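PDB 3BNV: Cj0977 from Campylobacter jejuni, which is of unknown biochemical function but adopts a hot-dog fold and acts as a nonflagellar virulence factor whose expression is controlled by sigma28. Local coordinates for residues A[44-58]-A[102-116]. Numbering follows the deposited sequence.
Sequences KNYAKSILITTSEMV and LGDVLELEAHALFDE
Strands 46-52 and 105-112 pair as neighbours inside the curved sheet of the hot-dog fold, axes approaching to 4.6 Å, N-to-C directions 163° apart, close to antiparallel. Three hydrogen-bonded pairs, Ala47 with Ala110, Ser49 with Leu108 and Leu51 with Leu106, each exchange two backbone bonds, and Ala112 N to Asn45 O adds another beyond them. These three pairs face inward, where Ala47 and Ser49 rest on Val77 of helix 67-82, the helix that the sheet wraps. Ser49 OG lies 3.4 Å from Leu108 CD1, a polar atom beside a methyl. Leu51 and Leu106 each swing CG anti to the backbone N (chi1 within 2° of 180° in both), which brings Leu51 CD2 to 4.1 Å from Leu106 CD2.

The other face is mixed. Toward its polar, aromatic end, His111 CE1 lies near the plane of the Tyr46 ring at its edge, 3.5 Å from Tyr46 CD2, the two planes inclined at 56°. Lys48 and Glu109 run alongside each other, but Lys48 NZ stays 4.1 Å from Glu109 OE1, beyond a salt bridge. Toward Ile52 the face turns aliphatic: Ile50 CD1 meets Val105 CG2 at 4.2 Å.

Past the strand end, Thr53 OG1 accepts from Gly103 N (2.8 Å) and donates to Asp104 O (3.0 Å), reaching a lone pair in the carbonyl plane; Thr53 N also donates to Asp104 O. At the opposite end Asn45 OD1 takes a hydrogen bond from Arg121, Asn45 ND2 shares a water with Asp115 N, and Lys44 NZ makes a weak salt bridge to Glu116 OE2.

Backbone bonds thus fix the register, apolar groups dominate the helix-facing side and the Ile50-Val105 patch, the threonine hydroxyl ties the strand end to Gly103, and Lys48 and Glu109 probably attract only loosely.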
loop_
_atom_site.group_PDB
_atom_site.type_symbol
_atom_site.label_atom_id
_atom_site.label_comp_id
_atom_site.label_asym_id
_atom_site.label_seq_id
_atom_site.Cartn_x
_atom_site.Cartn_y
_atom_site.Cartn_z
ATOM N N LYS A 44 -9.432 2.036 22.471
ATOM C CA LYS A 44 -8.453 3.096 22.637
ATOM C C LYS A 44 -7.061 2.615 22.197
ATOM O O LYS A 44 -6.534 1.638 22.756
ATOM C CB LYS A 44 -8.409 3.508 24.104
ATOM C CG LYS A 44 -7.425 4.601 24.390
ATOM C CD LYS A 44 -7.815 5.856 23.661
ATOM C CE LYS A 44 -7.427 7.090 24.456
ATOM N NZ LYS A 44 -5.996 7.447 24.248
ATOM N N ASN A 45 -6.468 3.281 21.204
ATOM C CA ASN A 45 -5.087 2.979 20.818
ATOM C C ASN A 45 -4.908 1.595 20.240
ATOM O O ASN A 45 -3.797 1.059 20.234
ATOM C CB ASN A 45 -4.125 3.138 22.002
ATOM C CG ASN A 45 -3.732 4.598 22.249
ATOM O OD1 ASN A 45 -3.753 5.427 21.331
ATOM N ND2 ASN A 45 -3.376 4.912 23.485
ATOM N N TYR A 46 -5.991 1.005 19.752
ATOM C CA TYR A 46 -5.948 -0.393 19.370
ATOM C C TYR A 46 -6.938 -0.715 18.252
ATOM O O TYR A 46 -8.062 -0.201 18.231
ATOM C CB TYR A 46 -6.228 -1.276 20.588
ATOM C CG TYR A 46 -6.388 -2.731 20.211
ATOM C CD1 TYR A 46 -7.651 -3.287 19.991
ATOM C CD2 TYR A 46 -5.276 -3.536 20.033
ATOM C CE1 TYR A 46 -7.788 -4.609 19.638
ATOM C CE2 TYR A 46 -5.401 -4.846 19.666
ATOM C CZ TYR A 46 -6.651 -5.389 19.470
ATOM O OH TYR A 46 -6.738 -6.720 19.100
ATOM N N ALA A 47 -6.519 -1.578 17.329
ATOM C CA ALA A 47 -7.426 -2.091 16.304
ATOM C C ALA A 47 -6.975 -3.440 15.749
ATOM O O ALA A 47 -5.779 -3.746 15.696
ATOM C CB ALA A 47 -7.585 -1.091 15.184
ATOM N N LYS A 48 -7.941 -4.246 15.333
ATOM C CA LYS A 48 -7.660 -5.563 14.755
ATOM C C LYS A 48 -8.365 -5.680 13.408
ATOM O O LYS A 48 -9.521 -5.280 13.279
ATOM C CB LYS A 48 -8.166 -6.651 15.691
ATOM C CG LYS A 48 -7.393 -7.960 15.628
ATOM C CD LYS A 48 -8.012 -9.038 16.549
ATOM C CE LYS A 48 -7.104 -10.291 16.674
ATOM N NZ LYS A 48 -7.278 -11.076 17.974
ATOM N N SER A 49 -7.686 -6.192 12.392
ATOM C CA SER A 49 -8.344 -6.310 11.084
ATOM C C SER A 49 -8.033 -7.609 10.381
ATOM O O SER A 49 -7.156 -8.357 10.797
ATOM C CB SER A 49 -8.019 -5.111 10.191
ATOM O OG SER A 49 -6.747 -5.236 9.596
ATOM N N ILE A 50 -8.778 -7.907 9.337
ATOM C CA ILE A 50 -8.437 -9.070 8.555
ATOM C C ILE A 50 -8.504 -8.755 7.080
ATOM O O ILE A 50 -9.358 -8.005 6.646
ATOM C CB ILE A 50 -9.244 -10.360 8.931
ATOM C CG1 ILE A 50 -10.556 -10.398 8.202
ATOM C CG2 ILE A 50 -9.371 -10.588 10.444
ATOM C CD1 ILE A 50 -10.405 -11.195 6.940
ATOM N N LEU A 51 -7.559 -9.299 6.330
ATOM C CA LEU A 51 -7.528 -9.132 4.890
ATOM C C LEU A 51 -7.669 -10.499 4.265
ATOM O O LEU A 51 -6.812 -11.361 4.460
ATOM C CB LEU A 51 -6.208 -8.515 4.446
ATOM C CG LEU A 51 -5.988 -8.252 2.959
ATOM C CD1 LEU A 51 -6.802 -7.058 2.541
ATOM C CD2 LEU A 51 -4.519 -7.989 2.626
ATOM N N ILE A 52 -8.769 -10.725 3.551
ATOM C CA ILE A 52 -8.846 -11.945 2.767
ATOM C C ILE A 52 -8.338 -11.644 1.361
ATOM O O ILE A 52 -8.839 -10.745 0.677
ATOM C CB ILE A 52 -10.230 -12.662 2.824
ATOM C CG1 ILE A 52 -11.191 -12.108 1.802
ATOM C CG2 ILE A 52 -10.823 -12.528 4.189
ATOM C CD1 ILE A 52 -12.627 -11.872 2.379
ATOM N N THR A 53 -7.309 -12.371 0.958
ATOM C CA THR A 53 -6.680 -12.106 -0.323
ATOM C C THR A 53 -7.608 -12.515 -1.463
ATOM O O THR A 53 -8.309 -13.513 -1.365
ATOM C CB THR A 53 -5.331 -12.831 -0.457
ATOM O OG1 THR A 53 -5.540 -14.246 -0.452
ATOM C CG2 THR A 53 -4.444 -12.459 0.683
ATOM N N THR A 54 -7.634 -11.725 -2.534
ATOM C CA THR A 54 -8.517 -12.050 -3.670
ATOM C C THR A 54 -7.742 -11.960 -4.974
ATOM O O THR A 54 -6.609 -11.464 -5.017
ATOM C CB THR A 54 -9.792 -11.141 -3.775
ATOM O OG1 THR A 54 -9.440 -9.872 -4.342
ATOM C CG2 THR A 54 -10.456 -10.933 -2.423
ATOM N N SER A 55 -8.361 -12.445 -6.043
ATOM C CA SER A 55 -7.679 -12.473 -7.323
ATOM C C SER A 55 -7.437 -11.073 -7.855
ATOM O O SER A 55 -6.699 -10.905 -8.808
ATOM C CB SER A 55 -8.481 -13.249 -8.322
ATOM O OG SER A 55 -9.730 -12.616 -8.491
ATOM N N GLU A 56 -8.035 -10.065 -7.222
ATOM C CA GLU A 56 -7.811 -8.677 -7.628
ATOM C C GLU A 56 -6.487 -8.107 -7.159
ATOM O O GLU A 56 -6.086 -7.041 -7.604
ATOM C CB GLU A 56 -8.973 -7.784 -7.176
ATOM C CG GLU A 56 -10.234 -8.023 -8.041
ATOM C CD GLU A 56 -11.371 -7.052 -7.734
ATOM O OE1 GLU A 56 -11.378 -6.500 -6.601
ATOM O OE2 GLU A 56 -12.245 -6.850 -8.621
HETATM N N MSE A 57 -5.810 -8.816 -6.260
HETATM C CA MSE A 57 -4.541 -8.344 -5.725
HETATM C C MSE A 57 -3.315 -9.144 -6.177
HETATM O O MSE A 57 -2.214 -8.912 -5.695
HETATM C CB MSE A 57 -4.606 -8.209 -4.200
HETATM C CG MSE A 57 -5.916 -8.676 -3.592
HETATM SE SE MSE A 57 -6.002 -8.565 -1.635
HETATM C CE MSE A 57 -4.195 -9.138 -1.261
ATOM N N VAL A 58 -3.488 -10.066 -7.110
ATOM C CA VAL A 58 -2.362 -10.873 -7.557
ATOM C C VAL A 58 -1.366 -10.065 -8.361
ATOM O O VAL A 58 -1.739 -9.133 -9.048
ATOM C CB VAL A 58 -2.799 -12.090 -8.418
ATOM C CG1 VAL A 58 -3.673 -13.043 -7.607
ATOM C CG2 VAL A 58 -3.487 -11.607 -9.715
ATOM N N LEU A 102 -2.485 -16.287 -2.734
ATOM C CA LEU A 102 -3.935 -16.203 -2.936
ATOM C C LEU A 102 -4.634 -17.304 -2.158
ATOM O O LEU A 102 -4.257 -18.461 -2.256
ATOM C CB LEU A 102 -4.288 -16.301 -4.419
ATOM C CG LEU A 102 -5.762 -16.319 -4.802
ATOM C CD1 LEU A 102 -6.500 -15.119 -4.291
ATOM C CD2 LEU A 102 -5.881 -16.372 -6.286
ATOM N N GLY A 103 -5.645 -16.934 -1.386
ATOM C CA GLY A 103 -6.312 -17.869 -0.484
ATOM C C GLY A 103 -5.957 -17.642 0.982
ATOM O O GLY A 103 -6.676 -18.061 1.885
ATOM N N ASP A 104 -4.826 -17.001 1.231
ATOM C CA ASP A 104 -4.435 -16.693 2.599
ATOM C C ASP A 104 -5.345 -15.625 3.179
ATOM O O ASP A 104 -5.792 -14.730 2.460
ATOM C CB ASP A 104 -2.985 -16.186 2.665
ATOM C CG ASP A 104 -1.976 -17.318 2.645
ATOM O OD1 ASP A 104 -2.375 -18.469 2.920
ATOM O OD2 ASP A 104 -0.784 -17.056 2.376
ATOM N N VAL A 105 -5.620 -15.707 4.475
ATOM C CA VAL A 105 -6.160 -14.551 5.140
ATOM C C VAL A 105 -5.174 -13.990 6.158
ATOM O O VAL A 105 -4.645 -14.691 6.999
ATOM C CB VAL A 105 -7.598 -14.765 5.703
ATOM C CG1 VAL A 105 -8.072 -16.136 5.440
ATOM C CG2 VAL A 105 -7.685 -14.395 7.177
ATOM N N LEU A 106 -4.915 -12.703 6.038
ATOM C CA LEU A 106 -3.990 -12.020 6.898
ATOM C C LEU A 106 -4.726 -11.441 8.099
ATOM O O LEU A 106 -5.805 -10.843 7.970
ATOM C CB LEU A 106 -3.347 -10.904 6.107
ATOM C CG LEU A 106 -2.352 -9.986 6.796
ATOM C CD1 LEU A 106 -1.062 -10.740 7.080
ATOM C CD2 LEU A 106 -2.100 -8.825 5.863
ATOM N N GLU A 107 -4.145 -11.636 9.276
ATOM C CA GLU A 107 -4.708 -11.102 10.506
ATOM C C GLU A 107 -3.794 -9.974 11.041
ATOM O O GLU A 107 -2.651 -10.212 11.395
ATOM C CB GLU A 107 -4.874 -12.240 11.507
ATOM C CG GLU A 107 -5.797 -13.307 11.005
ATOM C CD GLU A 107 -6.013 -14.474 11.996
ATOM O OE1 GLU A 107 -5.640 -15.640 11.618
ATOM O OE2 GLU A 107 -6.556 -14.205 13.134
ATOM N N LEU A 108 -4.290 -8.740 11.070
ATOM C CA LEU A 108 -3.470 -7.615 11.514
ATOM C C LEU A 108 -3.878 -7.091 12.899
ATOM O O LEU A 108 -5.053 -7.042 13.225
ATOM C CB LEU A 108 -3.508 -6.487 10.480
ATOM C CG LEU A 108 -3.211 -6.894 9.035
ATOM C CD1 LEU A 108 -4.433 -7.417 8.272
ATOM C CD2 LEU A 108 -2.600 -5.745 8.255
ATOM N N GLU A 109 -2.896 -6.725 13.711
ATOM C CA GLU A 109 -3.159 -6.007 14.952
ATOM C C GLU A 109 -2.347 -4.732 14.970
ATOM O O GLU A 109 -1.186 -4.730 14.558
ATOM C CB GLU A 109 -2.800 -6.823 16.184
ATOM C CG GLU A 109 -3.606 -8.051 16.335
ATOM C CD GLU A 109 -3.247 -8.824 17.583
ATOM O OE1 GLU A 109 -3.275 -10.080 17.521
ATOM O OE2 GLU A 109 -2.945 -8.191 18.625
ATOM N N ALA A 110 -2.951 -3.658 15.459
ATOM C CA ALA A 110 -2.280 -2.354 15.532
ATOM C C ALA A 110 -2.338 -1.788 16.935
ATOM O O ALA A 110 -3.390 -1.810 17.569
ATOM C CB ALA A 110 -2.929 -1.379 14.548
ATOM N N HIS A 111 -1.215 -1.284 17.427
ATOM C CA HIS A 111 -1.161 -0.691 18.766
ATOM C C HIS A 111 -0.468 0.643 18.645
ATOM O O HIS A 111 0.661 0.715 18.136
ATOM C CB HIS A 111 -0.363 -1.560 19.705
ATOM C CG HIS A 111 -0.918 -2.932 19.889
ATOM N ND1 HIS A 111 -1.738 -3.264 20.947
ATOM C CD2 HIS A 111 -0.739 -4.068 19.176
ATOM C CE1 HIS A 111 -2.062 -4.544 20.864
ATOM N NE2 HIS A 111 -1.454 -5.059 19.808
ATOM N N ALA A 112 -1.160 1.699 19.074
ATOM C CA ALA A 112 -0.653 3.059 18.994
ATOM C C ALA A 112 0.133 3.363 20.246
ATOM O O ALA A 112 -0.334 3.100 21.331
ATOM C CB ALA A 112 -1.802 4.025 18.863
ATOM N N LEU A 113 1.329 3.922 20.103
ATOM C CA LEU A 113 2.122 4.311 21.257
ATOM C C LEU A 113 1.419 5.454 21.965
ATOM O O LEU A 113 1.002 6.423 21.325
ATOM C CB LEU A 113 3.523 4.738 20.842
ATOM C CG LEU A 113 4.418 3.555 20.482
ATOM C CD1 LEU A 113 5.835 4.000 20.033
ATOM C CD2 LEU A 113 4.472 2.530 21.665
ATOM N N PHE A 114 1.292 5.315 23.282
ATOM C CA PHE A 114 0.529 6.206 24.131
ATOM C C PHE A 114 0.973 7.651 23.972
ATOM O O PHE A 114 2.169 7.946 23.984
ATOM C CB PHE A 114 0.694 5.742 25.583
ATOM C CG PHE A 114 -0.059 6.554 26.594
ATOM C CD1 PHE A 114 0.548 7.627 27.233
ATOM C CD2 PHE A 114 -1.355 6.215 26.954
ATOM C CE1 PHE A 114 -0.134 8.361 28.201
ATOM C CE2 PHE A 114 -2.043 6.952 27.927
ATOM C CZ PHE A 114 -1.427 8.022 28.539
ATOM N N ASP A 115 -0.003 8.539 23.817
ATOM C CA ASP A 115 0.270 9.944 23.556
ATOM C C ASP A 115 -1.029 10.744 23.477
ATOM O O ASP A 115 -1.585 10.950 22.398
ATOM C CB ASP A 115 1.054 10.100 22.255
ATOM C CG ASP A 115 1.635 11.487 22.091
ATOM O OD1 ASP A 115 1.368 12.365 22.948
ATOM O OD2 ASP A 115 2.364 11.702 21.093
ATOM N N GLU A 116 -1.512 11.200 24.620
ATOM C CA GLU A 116 -2.728 11.995 24.618
ATOM C C GLU A 116 -2.477 13.487 24.368
ATOM O O GLU A 116 -3.370 14.304 24.541
ATOM C CB GLU A 116 -3.566 11.752 25.893
ATOM C CG GLU A 116 -4.534 10.552 25.754
ATOM C CD GLU A 116 -5.680 10.534 26.779
ATOM O OE1 GLU A 116 -5.889 11.550 27.499
ATOM O OE2 GLU A 116 -6.378 9.489 26.862
HETATM O O HOH W 1 -2.318 7.669 24.507
#